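Local coordinates for tail fiber protein (Acinetobacter phage AM24, PDB 5W5P) that probably recognises and cleaves the capsular polysaccharide of Acinetobacter baumannii as the trimeric tailspike of the phage, at the interface of chains A and B. Residues are numbered along the deposited sequence; one frame, centred on the assembly and turned at random. Chains: chain A/B, Tail fiber protein.

The interface of chains A and B. Residues chain A 497, 499, 513-514; chain B 492-493, 520-521.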
# COMPACT_ATOMS: atom_id res chain seq x y z
N ASN A 497 25.81 28.90 -9.34
CA ASN A 497 25.39 29.99 -8.47
C ASN A 497 26.32 29.98 -7.26
O ASN A 497 26.20 29.12 -6.38
CB ASN A 497 23.93 29.82 -8.05
CG ASN A 497 23.39 31.04 -7.32
OD1 ASN A 497 22.85 31.96 -7.93
ND2 ASN A 497 23.54 31.05 -6.00
N PHE A 499 27.20 31.76 -4.17
CA PHE A 499 26.87 32.71 -3.12
C PHE A 499 28.09 32.89 -2.22
O PHE A 499 28.47 31.97 -1.49
CB PHE A 499 25.65 32.24 -2.32
CG PHE A 499 25.29 33.14 -1.16
CD1 PHE A 499 25.52 34.51 -1.21
CD2 PHE A 499 24.70 32.62 -0.03
CE1 PHE A 499 25.19 35.32 -0.15
CE2 PHE A 499 24.36 33.43 1.04
CZ PHE A 499 24.60 34.79 0.97
N ALA A 513 27.93 38.57 -2.05
CA ALA A 513 27.82 38.68 -3.49
C ALA A 513 27.41 37.33 -4.06
O ALA A 513 27.38 36.32 -3.35
CB ALA A 513 29.13 39.16 -4.12
N VAL A 514 27.09 37.32 -5.35
CA VAL A 514 26.75 36.08 -6.04
C VAL A 514 27.24 36.19 -7.48
O VAL A 514 27.07 37.23 -8.12
CB VAL A 514 25.24 35.77 -5.96
CG1 VAL A 514 24.42 36.99 -6.34
CG2 VAL A 514 24.88 34.57 -6.83
N CYS B 492 20.20 34.37 1.34
CA CYS B 492 19.96 33.49 0.20
C CYS B 492 20.27 34.27 -1.07
O CYS B 492 20.47 35.48 -1.05
CB CYS B 492 18.53 32.96 0.18
SG CYS B 492 17.26 34.25 0.08
N THR B 493 20.33 33.54 -2.18
CA THR B 493 20.42 34.11 -3.51
C THR B 493 19.32 33.52 -4.37
O THR B 493 18.71 32.50 -4.01
CB THR B 493 21.79 33.88 -4.15
OG1 THR B 493 22.09 32.47 -4.16
CG2 THR B 493 22.87 34.61 -3.36
N VAL B 520 21.06 38.87 -4.39
CA VAL B 520 21.70 38.39 -3.18
C VAL B 520 21.03 39.07 -2.00
O VAL B 520 20.78 40.28 -2.03
CB VAL B 520 23.22 38.65 -3.18
CG1 VAL B 520 23.52 40.10 -3.55
CG2 VAL B 520 23.85 38.28 -1.85
N VAL B 521 20.69 38.29 -0.97
CA VAL B 521 20.02 38.79 0.23
C VAL B 521 20.91 38.51 1.43
O VAL B 521 21.33 37.37 1.64
CB VAL B 521 18.63 38.13 0.42
CG1 VAL B 521 17.80 38.91 1.44
CG2 VAL B 521 17.90 38.04 -0.91
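B:Thr493 pushes its methyl into a recess formed by A:Phe499 and A:Val514. CG2 sits off one face of the phenyl ring, just outside the rim at the CG-CD1 bond, and is 3.4 Å from CD1 of A:Phe499. Further round the ring, CG2 of B:Val520 meets A:Phe499 CE1 at 3.7 Å, on the same side of the ring and farther outside its rim, with the two side chains crossing at about a right angle. The ring thus spans two neighbouring strands of chain B. Its CG is anti to the backbone N (chi1 177°), which extends the phenyl group across the chain boundary, and within chain A the carbonyl O of A:Ala513 lies in the ring plane at its edge.

A:Val514 closes the other flank of the threonine methyl. The two side chains point at each other tip to tip, with CB of the valine 3.7 Å from CG2 of B:Thr493. Against B:Val520 the same valine slides past in the opposite direction, its CG1 branch coming within 3.8 Å of B:Val520 CB.

At the polar rim, the side-chain amide of A:Asn497 approaches B:Thr493 from the opposite direction. Its ND2 donates to the threonine hydroxyl OG1 over 2.7 Å, through a moderately bent bond. The oxygen lies 18° out of the amide plane. With chi1 at 55°, the threonine holds OG1 between its backbone N and carbonyl carbon, turned to the amide while CG2 remains in the apolar recess. One side chain thereby serves both halves of the contact, and the hydrogen bond should limit its rotation.

Strands 492-503 and 509-523 supply the residues in both chains: 493 and 520 of one meet 497, 499 and 514 of the other. The A/B interface as a whole is not an exact two-fold, in keeping with the three copies in the assembly. The patch lies in the C-terminal beta-rich domain, beyond the long beta-helix, where it probably contributes to holding the tailspike subunits together.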